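Local coordinates for protein thermostable carboxypeptidase 1 (Pyrococcus furiosus, PDB 1KA2) that is a metal-dependent carboxypeptidase of the M32 family, active with cobalt, that removes amino acids one by one from the C-terminus of peptides with broad specificity, at residues Arg106-Thr111 / Ile139-Arg144; Ser113-Ala118 / Ser129-Trp134; Pro347-Thr352 / Ile397-Tyr402. All coordinates share one frame; numbering follows the deposited sequence.

Contact 1 (Arg106-Thr111 / Ile139-Arg144); sequences REVSET and ISLAKR
The guanidinium of Arg144 meets Glu107 with its edge: both NH1 and NH2 turn to the same carboxylate oxygen, OE2, which lies near the guanidinium plane. The stronger arm is the salt-bridging bond from Arg144 NH1 to Glu107 OE2, 3.2 Å long and reaching the syn side of the acid; the bond from NH2 is weak. The two planes are 34° apart, so the groups meet without lying coplanar. At that same edge of the guanidinium, a water accepts from Arg144 NH2 at 2.7 Å and donates to Glu107 OE2, closing a small ring of polar contacts, so that OE2 takes two donors and a weak third.

The carboxylate has an apolar neighbour on one face, where Leu141 CD2 lies 3.5 Å from Glu107 CD. Glu107 gets there with CG anti to its backbone N (chi1 -175°) and an extended chain beyond. Leu141 divides its branches: CD2 lies over that face of the carboxylate, while CD1 meets Thr111 tip to tip, 3.8 Å from Thr111 CB, and also brushes Val108 CG2 at 4.0 Å. Thr111 is itself tied back to its own helix, since its OG1 donates to Glu107 O at 2.7 Å from above the carbonyl plane; that oxygen takes the N-H of Thr111 as well.

Leu141 is the one buried residue among those that touch, and the salt bridge lies toward the surface beside it. The segments run nearly antiparallel, at 153°, with axes 11.1 Å apart, and the interval is bridged by Leu141 and by the Glu107–Arg144 pair. Phe104, about one turn before Glu107 and Val108 on helix 102-124, touches both Leu141 and Arg144. Helix 359-375 packs against helix 132-149 through Ile139, Ala142 and Lys143, leaving helix 132-149 between it and helix 102-124.

Contact 2 (Ser113-Ala118 / Ser129-Trp134); sequences SLATKA and SKFEPW
Ala115 and Ala118 press against the indole of Trp134, and the close packing of this contact is found there. Ala115 CA stands 3.6 Å above the ring plane, offset toward the rim, while the carbonyl oxygen Leu114 O lies over the centre of the same face. Ala115 CB reaches the six-membered part, 3.8 Å from Trp134 CE3. One turn further on, Ala118 CB comes in obliquely at the five-membered part, 3.3 Å from Trp134 CD1. CG of Trp134 stands anti to its own carbonyl carbon (chi1 -73°), which puts it 4.0 Å from Ala115 CA. Two alanines, with nothing beyond CB, let the backbones come near: Ala115 CA and Trp134 CA are 5.5 Å apart.

The two segments face each other across the turn of a helical hairpin, where helix 102-124 ends and the chain doubles back into helix 132-149. Ser129 OG bonds to Asp127 within that connection. Just before the second helix, Phe131 CG is anti to the backbone N (chi1 -177°), and the ring turns an edge to the first helix, with CE1 3.6 Å from Ala115 O. This ring is buried; Trp119 meets it edge-to-face, and Leu407 and Ala413 touch it from other parts of the chain.

Toward solvent, the exposed Leu114 crosses the far end of the six-membered ring obliquely, on the same side of the indole as Ala115, though the exact spacing of Leu114 and Trp134 is doubtful in the model. Lys137 adds a cation-pi contact to the indole. Lys130 contributes backbone more than side chain: its carbonyl O is 3.6 Å from Ala118 CB and lies in plane at the edge of the Trp134 ring, whereas the exposed lysine chain sits loosely, coming no nearer to the first helix than 4.4 Å.

Contact 3 (Pro347-Thr352 / Ile397-Tyr402); sequences PDFIRT and IRPRKY
Phe349 fills the contact with its ring, and the chain from Ile397 to Arg400 bends round it. Over one face sits Pro399 CA, 3.9 Å from the ring centroid and 24° off the normal, a CH-pi contact; the side-chain atoms of the proline take a smaller part, CD being 4.1 Å from Phe349 CE2. In the ring plane, at the edge, lie the backbone atoms Ile397 C and Arg398 N. Arg398 O approaches obliquely, 3.1 Å from Phe349 CZ. Ile397 brings its branch CG1-CD1 in obliquely to the ring: CD1 is 3.3 Å from Phe349 CD2 and 3.2 Å from Asp348 C, a tight fit against ring and backbone together. That branch leaves CB between the backbone N and the carbonyl carbon (chi1 59°), the crowded position. An alanine in place of Phe349 would probably leave Ile397 CD1 and Pro399 CA without their aromatic partner and open a gap between the two loops.

Further out, Arg400 crosses the phenyl group at about a right angle, with NE at the ring edge 4.0 Å from Phe349 CE1, while its NH2 is engaged in a salt bridge to Glu404. Met391 of helix 383-395 and Glu404 also touch the Phe349 side chain. The backbone is steadied at Asp348, whose OD1 accepts from Phe349 N at 2.9 Å. The Arg398 guanidinium forms salt bridges to Glu385, Asp389 and Glu392, tying the second loop to helix 383-395.

Beyond the ring, Gln408 holds the first loop at two points: its NE2 donates to Phe349 O and its OE1 accepts from Arg351 N. Arg351 also pairs with Asp409, so the predicted M32 family motifs I/NRXXA/SD and GXXQDXHW are joined just past this loop-to-loop packing.

Contacts 1 and 2 are two levels of one helical hairpin, built from helices 102-124 and 132-149, with centres 13 Å apart. Contact 2 is nested inside the loop that contact 1 closes, near the turn, and the two meet where Thr111 O lies 3.6 Å from Trp134 CZ3. Contact 3 comes later in the chain and pairs two loops, its centre 21 Å from that of contact 2 and 28 Å from that of contact 1. Its nearest atoms are still about 6 Å from contact 2. All three lie toward the periphery of this largely helical M32 chain, away from the metal site, and join its outer helices and loops.

Contact 1 (Arg106-Thr111 / Ile139-Arg144)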
loop_
_atom_site.group_PDB
_atom_site.type_symbol
_atom_site.label_atom_id
_atom_site.label_comp_id
_atom_site.label_asym_id
_atom_site.label_seq_id
_atom_site.Cartn_x
_atom_site.Cartn_y
_atom_site.Cartn_z
ATOM N N ARG A 106 -27.182 2.862 -1.467
ATOM C CA ARG A 106 -27.134 1.417 -1.625
ATOM C C ARG A 106 -27.537 1.038 -3.047
ATOM O O ARG A 106 -26.808 0.326 -3.743
ATOM C CB ARG A 106 -28.079 0.753 -0.624
ATOM C CG ARG A 106 -27.988 -0.752 -0.590
ATOM C CD ARG A 106 -29.232 -1.381 -1.162
ATOM N NE ARG A 106 -30.429 -1.135 -0.365
ATOM C CZ ARG A 106 -31.217 -2.102 0.096
ATOM N NH1 ARG A 106 -30.918 -3.370 -0.155
ATOM N NH2 ARG A 106 -32.324 -1.803 0.760
ATOM N N GLU A 107 -28.698 1.524 -3.473
ATOM C CA GLU A 107 -29.204 1.234 -4.807
ATOM C C GLU A 107 -28.123 1.512 -5.855
ATOM O O GLU A 107 -27.840 0.668 -6.704
ATOM C CB GLU A 107 -30.453 2.082 -5.085
ATOM C CG GLU A 107 -31.138 1.774 -6.410
ATOM C CD GLU A 107 -32.349 2.655 -6.676
ATOM O OE1 GLU A 107 -32.976 2.487 -7.743
ATOM O OE2 GLU A 107 -32.679 3.515 -5.828
ATOM N N VAL A 108 -27.513 2.690 -5.775
ATOM C CA VAL A 108 -26.468 3.088 -6.714
ATOM C C VAL A 108 -25.267 2.146 -6.712
ATOM O O VAL A 108 -24.787 1.747 -7.772
ATOM C CB VAL A 108 -25.988 4.528 -6.428
ATOM C CG1 VAL A 108 -24.682 4.811 -7.167
ATOM C CG2 VAL A 108 -27.056 5.521 -6.873
ATOM N N SER A 109 -24.775 1.799 -5.529
ATOM C CA SER A 109 -23.642 0.887 -5.436
ATOM C C SER A 109 -23.993 -0.416 -6.134
ATOM O O SER A 109 -23.250 -0.895 -6.989
ATOM C CB SER A 109 -23.292 0.599 -3.976
ATOM O OG SER A 109 -22.517 1.645 -3.422
ATOM N N GLU A 110 -25.134 -0.986 -5.768
ATOM C CA GLU A 110 -25.584 -2.239 -6.367
ATOM C C GLU A 110 -25.674 -2.123 -7.880
ATOM O O GLU A 110 -24.948 -2.795 -8.603
ATOM C CB GLU A 110 -26.951 -2.648 -5.797
ATOM C CG GLU A 110 -26.862 -3.423 -4.488
ATOM C CD GLU A 110 -28.203 -3.587 -3.786
ATOM O OE1 GLU A 110 -29.187 -4.016 -4.425
ATOM O OE2 GLU A 110 -28.262 -3.296 -2.576
ATOM N N THR A 111 -26.568 -1.261 -8.346
ATOM C CA THR A 111 -26.773 -1.047 -9.770
ATOM C C THR A 111 -25.453 -0.775 -10.502
ATOM O O THR A 111 -25.154 -1.400 -11.521
ATOM C CB THR A 111 -27.749 0.128 -9.987
ATOM O OG1 THR A 111 -28.864 -0.016 -9.092
ATOM C CG2 THR A 111 -28.258 0.144 -11.428
ATOM N N ILE A 139 -29.819 6.065 -15.854
ATOM C CA ILE A 139 -30.395 7.357 -16.210
ATOM C C ILE A 139 -31.382 7.761 -15.112
ATOM O O ILE A 139 -31.416 8.915 -14.677
ATOM C CB ILE A 139 -31.107 7.298 -17.586
ATOM C CG1 ILE A 139 -30.057 7.350 -18.705
ATOM C CG2 ILE A 139 -32.077 8.463 -17.738
ATOM C CD1 ILE A 139 -30.590 7.018 -20.084
ATOM N N SER A 140 -32.168 6.798 -14.642
ATOM C CA SER A 140 -33.132 7.086 -13.593
ATOM C C SER A 140 -32.427 7.515 -12.308
ATOM O O SER A 140 -32.894 8.411 -11.614
ATOM C CB SER A 140 -34.009 5.863 -13.309
ATOM O OG SER A 140 -35.011 6.181 -12.347
ATOM N N LEU A 141 -31.311 6.867 -11.988
ATOM C CA LEU A 141 -30.549 7.205 -10.782
ATOM C C LEU A 141 -29.968 8.621 -10.884
ATOM O O LEU A 141 -29.960 9.371 -9.906
ATOM C CB LEU A 141 -29.420 6.193 -10.565
ATOM C CG LEU A 141 -29.827 4.729 -10.343
ATOM C CD1 LEU A 141 -28.569 3.875 -10.249
ATOM C CD2 LEU A 141 -30.673 4.586 -9.073
ATOM N N ALA A 142 -29.483 8.979 -12.073
ATOM C CA ALA A 142 -28.919 10.304 -12.309
ATOM C C ALA A 142 -29.961 11.403 -12.064
ATOM O O ALA A 142 -29.680 12.398 -11.395
ATOM C CB ALA A 142 -28.393 10.400 -13.732
ATOM N N LYS A 143 -31.160 11.223 -12.616
ATOM C CA LYS A 143 -32.228 12.205 -12.438
ATOM C C LYS A 143 -32.573 12.308 -10.958
ATOM O O LYS A 143 -32.641 13.409 -10.409
ATOM C CB LYS A 143 -33.468 11.809 -13.243
ATOM C CG LYS A 143 -33.307 11.932 -14.756
ATOM C CD LYS A 143 -34.235 10.960 -15.479
ATOM C CE LYS A 143 -35.282 11.663 -16.322
ATOM N NZ LYS A 143 -34.679 12.438 -17.436
ATOM N N ARG A 144 -32.778 11.166 -10.305
ATOM C CA ARG A 144 -33.095 11.185 -8.878
ATOM C C ARG A 144 -32.007 11.989 -8.164
ATOM O O ARG A 144 -32.306 12.889 -7.385
ATOM C CB ARG A 144 -33.124 9.766 -8.279
ATOM C CG ARG A 144 -34.101 8.779 -8.917
ATOM C CD ARG A 144 -35.299 8.480 -8.026
ATOM N NE ARG A 144 -34.962 8.003 -6.678
ATOM C CZ ARG A 144 -34.446 6.810 -6.384
ATOM N NH1 ARG A 144 -34.180 5.930 -7.339
ATOM N NH2 ARG A 144 -34.219 6.483 -5.117
HETATM O O HOH W 1 -33.424 4.548 -3.377
#

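Contact 2 (Ser113-Ala118 / Ser129-Trp134)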
loop_
_atom_site.group_PDB
_atom_site.type_symbol
_atom_site.label_atom_id
_atom_site.label_comp_id
_atom_site.label_asym_id
_atom_site.label_seq_id
_atom_site.Cartn_x
_atom_site.Cartn_y
_atom_site.Cartn_z
ATOM N N SER A 113 -22.237 -1.451 -9.669
ATOM C CA SER A 113 -21.391 -2.644 -9.725
ATOM C C SER A 113 -21.832 -3.596 -10.830
ATOM O O SER A 113 -21.025 -4.026 -11.653
ATOM C CB SER A 113 -21.418 -3.385 -8.386
ATOM O OG SER A 113 -20.806 -2.614 -7.367
ATOM N N LEU A 114 -23.117 -3.928 -10.840
ATOM C CA LEU A 114 -23.661 -4.831 -11.842
ATOM C C LEU A 114 -23.654 -4.230 -13.242
ATOM O O LEU A 114 -23.516 -4.947 -14.237
ATOM C CB LEU A 114 -25.093 -5.224 -11.480
ATOM C CG LEU A 114 -25.339 -6.342 -10.462
ATOM C CD1 LEU A 114 -24.876 -5.909 -9.085
ATOM C CD2 LEU A 114 -26.829 -6.675 -10.433
ATOM N N ALA A 115 -23.811 -2.915 -13.326
ATOM C CA ALA A 115 -23.833 -2.268 -14.628
ATOM C C ALA A 115 -22.438 -2.251 -15.238
ATOM O O ALA A 115 -22.287 -2.375 -16.451
ATOM C CB ALA A 115 -24.379 -0.842 -14.513
ATOM N N THR A 116 -21.419 -2.098 -14.395
ATOM C CA THR A 116 -20.047 -2.066 -14.886
ATOM C C THR A 116 -19.689 -3.432 -15.474
ATOM O O THR A 116 -19.103 -3.520 -16.557
ATOM C CB THR A 116 -19.052 -1.706 -13.761
ATOM O OG1 THR A 116 -19.250 -0.344 -13.362
ATOM C CG2 THR A 116 -17.619 -1.889 -14.237
ATOM N N LYS A 117 -20.051 -4.493 -14.757
ATOM C CA LYS A 117 -19.780 -5.857 -15.208
ATOM C C LYS A 117 -20.521 -6.140 -16.509
ATOM O O LYS A 117 -19.983 -6.778 -17.421
ATOM C CB LYS A 117 -20.215 -6.869 -14.140
ATOM C CG LYS A 117 -19.332 -6.895 -12.897
ATOM C CD LYS A 117 -17.975 -7.539 -13.188
ATOM C CE LYS A 117 -18.137 -9.022 -13.554
ATOM N NZ LYS A 117 -16.853 -9.740 -13.794
ATOM N N ALA A 118 -21.758 -5.664 -16.592
ATOM C CA ALA A 118 -22.560 -5.873 -17.791
ATOM C C ALA A 118 -22.027 -5.048 -18.962
ATOM O O ALA A 118 -22.117 -5.458 -20.123
ATOM C CB ALA A 118 -24.016 -5.518 -17.514
ATOM N N SER A 129 -27.403 -4.577 -26.233
ATOM C CA SER A 129 -28.550 -5.107 -25.507
ATOM C C SER A 129 -28.150 -5.536 -24.089
ATOM O O SER A 129 -28.939 -5.394 -23.156
ATOM C CB SER A 129 -29.173 -6.294 -26.256
ATOM O OG SER A 129 -28.390 -7.468 -26.116
ATOM N N LYS A 130 -26.930 -6.046 -23.920
ATOM C CA LYS A 130 -26.482 -6.481 -22.597
ATOM C C LYS A 130 -26.243 -5.333 -21.620
ATOM O O LYS A 130 -26.120 -5.563 -20.419
ATOM C CB LYS A 130 -25.196 -7.301 -22.695
ATOM C CG LYS A 130 -25.353 -8.780 -22.358
ATOM C CD LYS A 130 -24.045 -9.329 -21.774
ATOM C CE LYS A 130 -23.949 -10.858 -21.821
ATOM N NZ LYS A 130 -24.410 -11.557 -20.583
ATOM N N PHE A 131 -26.159 -4.103 -22.127
ATOM C CA PHE A 131 -25.942 -2.943 -21.264
ATOM C C PHE A 131 -27.172 -2.036 -21.225
ATOM O O PHE A 131 -27.445 -1.389 -20.212
ATOM C CB PHE A 131 -24.719 -2.141 -21.739
ATOM C CG PHE A 131 -24.378 -0.963 -20.856
ATOM C CD1 PHE A 131 -24.117 -1.141 -19.499
ATOM C CD2 PHE A 131 -24.315 0.326 -21.381
ATOM C CE1 PHE A 131 -23.803 -0.058 -18.682
ATOM C CE2 PHE A 131 -24.002 1.412 -20.570
ATOM C CZ PHE A 131 -23.745 1.217 -19.219
ATOM N N GLU A 132 -27.919 -2.015 -22.326
ATOM C CA GLU A 132 -29.107 -1.178 -22.466
ATOM C C GLU A 132 -29.974 -1.014 -21.215
ATOM O O GLU A 132 -30.119 0.098 -20.703
ATOM C CB GLU A 132 -29.979 -1.684 -23.621
ATOM C CG GLU A 132 -31.000 -0.661 -24.116
ATOM C CD GLU A 132 -32.130 -1.299 -24.906
ATOM O OE1 GLU A 132 -31.848 -2.174 -25.749
ATOM O OE2 GLU A 132 -33.301 -0.921 -24.689
ATOM N N PRO A 133 -30.572 -2.106 -20.708
ATOM C CA PRO A 133 -31.405 -1.944 -19.508
ATOM C C PRO A 133 -30.647 -1.290 -18.353
ATOM O O PRO A 133 -31.208 -0.487 -17.617
ATOM C CB PRO A 133 -31.848 -3.374 -19.196
ATOM C CG PRO A 133 -30.694 -4.196 -19.688
ATOM C CD PRO A 133 -30.376 -3.534 -21.017
ATOM N N TRP A 134 -29.370 -1.633 -18.207
ATOM C CA TRP A 134 -28.545 -1.056 -17.150
ATOM C C TRP A 134 -28.389 0.441 -17.348
ATOM O O TRP A 134 -28.295 1.193 -16.369
ATOM C CB TRP A 134 -27.163 -1.711 -17.113
ATOM C CG TRP A 134 -27.198 -3.099 -16.575
ATOM C CD1 TRP A 134 -27.076 -4.259 -17.282
ATOM C CD2 TRP A 134 -27.427 -3.477 -15.216
ATOM N NE1 TRP A 134 -27.219 -5.341 -16.446
ATOM C CE2 TRP A 134 -27.437 -4.890 -15.171
ATOM C CE3 TRP A 134 -27.629 -2.759 -14.027
ATOM C CZ2 TRP A 134 -27.642 -5.601 -13.981
ATOM C CZ3 TRP A 134 -27.832 -3.463 -12.849
ATOM C CH2 TRP A 134 -27.839 -4.871 -12.835
#

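Contact 3 (Pro347-Thr352 / Ile397-Tyr402)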
loop_
_atom_site.group_PDB
_atom_site.type_symbol
_atom_site.label_atom_id
_atom_site.label_comp_id
_atom_site.label_asym_id
_atom_site.label_seq_id
_atom_site.Cartn_x
_atom_site.Cartn_y
_atom_site.Cartn_z
ATOM N N PRO A 347 -9.430 12.774 -37.152
ATOM C CA PRO A 347 -10.688 12.442 -36.487
ATOM C C PRO A 347 -10.758 10.920 -36.476
ATOM O O PRO A 347 -10.421 10.275 -37.470
ATOM C CB PRO A 347 -11.741 13.096 -37.388
ATOM C CG PRO A 347 -11.075 13.135 -38.737
ATOM C CD PRO A 347 -9.666 13.542 -38.387
ATOM N N ASP A 348 -11.150 10.349 -35.342
ATOM C CA ASP A 348 -11.233 8.903 -35.208
ATOM C C ASP A 348 -12.288 8.573 -34.157
ATOM O O ASP A 348 -12.778 9.457 -33.456
ATOM C CB ASP A 348 -9.876 8.325 -34.791
ATOM C CG ASP A 348 -9.567 6.992 -35.463
ATOM O OD1 ASP A 348 -10.513 6.264 -35.828
ATOM O OD2 ASP A 348 -8.372 6.661 -35.614
ATOM N N PHE A 349 -12.622 7.295 -34.051
ATOM C CA PHE A 349 -13.649 6.832 -33.134
ATOM C C PHE A 349 -13.413 6.917 -31.628
ATOM O O PHE A 349 -14.335 7.237 -30.883
ATOM C CB PHE A 349 -14.003 5.388 -33.481
ATOM C CG PHE A 349 -14.669 5.233 -34.815
ATOM C CD1 PHE A 349 -14.491 4.078 -35.561
ATOM C CD2 PHE A 349 -15.485 6.238 -35.321
ATOM C CE1 PHE A 349 -15.117 3.926 -36.793
ATOM C CE2 PHE A 349 -16.114 6.093 -36.551
ATOM C CZ PHE A 349 -15.928 4.937 -37.289
ATOM N N ILE A 350 -12.192 6.637 -31.185
ATOM C CA ILE A 350 -11.893 6.601 -29.756
ATOM C C ILE A 350 -11.419 7.881 -29.087
ATOM O O ILE A 350 -10.356 8.409 -29.382
ATOM C CB ILE A 350 -10.868 5.478 -29.456
ATOM C CG1 ILE A 350 -11.288 4.194 -30.178
ATOM C CG2 ILE A 350 -10.766 5.237 -27.958
ATOM C CD1 ILE A 350 -12.698 3.755 -29.879
ATOM N N ARG A 351 -12.219 8.352 -28.143
ATOM C CA ARG A 351 -11.901 9.563 -27.413
ATOM C C ARG A 351 -10.490 9.560 -26.801
ATOM O O ARG A 351 -9.741 10.523 -26.968
ATOM C CB ARG A 351 -12.943 9.772 -26.318
ATOM C CG ARG A 351 -12.690 10.969 -25.445
ATOM C CD ARG A 351 -13.496 10.852 -24.169
ATOM N NE ARG A 351 -12.638 11.172 -23.037
ATOM C CZ ARG A 351 -12.207 10.288 -22.145
ATOM N NH1 ARG A 351 -12.558 9.011 -22.230
ATOM N NH2 ARG A 351 -11.400 10.692 -21.178
ATOM N N THR A 352 -10.111 8.488 -26.105
ATOM C CA THR A 352 -8.790 8.451 -25.476
ATOM C C THR A 352 -7.617 8.502 -26.453
ATOM O O THR A 352 -6.472 8.694 -26.054
ATOM C CB THR A 352 -8.628 7.211 -24.560
ATOM O OG1 THR A 352 -8.910 6.023 -25.300
ATOM C CG2 THR A 352 -9.586 7.294 -23.389
ATOM N N ILE A 397 -17.158 10.775 -39.380
ATOM C CA ILE A 397 -17.067 9.311 -39.348
ATOM C C ILE A 397 -18.224 8.749 -38.539
ATOM O O ILE A 397 -18.768 9.434 -37.673
ATOM C CB ILE A 397 -15.731 8.855 -38.734
ATOM C CG1 ILE A 397 -15.600 9.411 -37.314
ATOM C CG2 ILE A 397 -14.589 9.337 -39.625
ATOM C CD1 ILE A 397 -14.287 9.041 -36.627
ATOM N N ARG A 398 -18.604 7.509 -38.829
ATOM C CA ARG A 398 -19.711 6.873 -38.127
ATOM C C ARG A 398 -19.285 5.529 -37.577
ATOM O O ARG A 398 -18.845 4.659 -38.325
ATOM C CB ARG A 398 -20.901 6.666 -39.065
ATOM C CG ARG A 398 -22.155 6.189 -38.341
ATOM C CD ARG A 398 -23.253 5.738 -39.301
ATOM N NE ARG A 398 -24.575 5.784 -38.674
ATOM C CZ ARG A 398 -25.221 6.911 -38.383
ATOM N NH1 ARG A 398 -24.671 8.085 -38.664
ATOM N NH2 ARG A 398 -26.415 6.866 -37.807
ATOM N N PRO A 399 -19.416 5.335 -36.257
ATOM C CA PRO A 399 -19.020 4.053 -35.670
ATOM C C PRO A 399 -19.735 2.915 -36.388
ATOM O O PRO A 399 -20.895 3.045 -36.757
ATOM C CB PRO A 399 -19.465 4.187 -34.216
ATOM C CG PRO A 399 -19.344 5.676 -33.964
ATOM C CD PRO A 399 -19.940 6.252 -35.226
ATOM N N ARG A 400 -19.043 1.802 -36.579
ATOM C CA ARG A 400 -19.620 0.652 -37.261
ATOM C C ARG A 400 -20.015 -0.423 -36.265
ATOM O O ARG A 400 -20.759 -1.347 -36.589
ATOM C CB ARG A 400 -18.609 0.098 -38.262
ATOM C CG ARG A 400 -18.170 1.129 -39.280
ATOM C CD ARG A 400 -16.852 0.755 -39.886
ATOM N NE ARG A 400 -15.825 0.633 -38.860
ATOM C CZ ARG A 400 -14.637 0.085 -39.074
ATOM N NH1 ARG A 400 -14.341 -0.386 -40.280
ATOM N NH2 ARG A 400 -13.758 0.001 -38.084
ATOM N N LYS A 401 -19.503 -0.300 -35.047
ATOM C CA LYS A 401 -19.805 -1.246 -33.992
ATOM C C LYS A 401 -19.903 -0.515 -32.650
ATOM O O LYS A 401 -19.298 0.539 -32.458
ATOM C CB LYS A 401 -18.744 -2.346 -33.951
ATOM C CG LYS A 401 -17.313 -1.865 -34.077
ATOM C CD LYS A 401 -16.361 -3.038 -33.874
ATOM C CE LYS A 401 -14.917 -2.624 -33.980
ATOM N NZ LYS A 401 -14.026 -3.781 -33.733
ATOM N N TYR A 402 -20.672 -1.076 -31.728
ATOM C CA TYR A 402 -20.881 -0.451 -30.429
ATOM C C TYR A 402 -19.608 -0.113 -29.655
ATOM O O TYR A 402 -19.558 0.912 -28.977
ATOM C CB TYR A 402 -21.817 -1.325 -29.581
ATOM C CG TYR A 402 -23.229 -1.406 -30.133
ATOM C CD1 TYR A 402 -23.816 -2.638 -30.434
ATOM C CD2 TYR A 402 -23.982 -0.249 -30.355
ATOM C CE1 TYR A 402 -25.121 -2.717 -30.945
ATOM C CE2 TYR A 402 -25.289 -0.315 -30.863
ATOM C CZ TYR A 402 -25.852 -1.552 -31.155
ATOM O OH TYR A 402 -27.147 -1.622 -31.640
#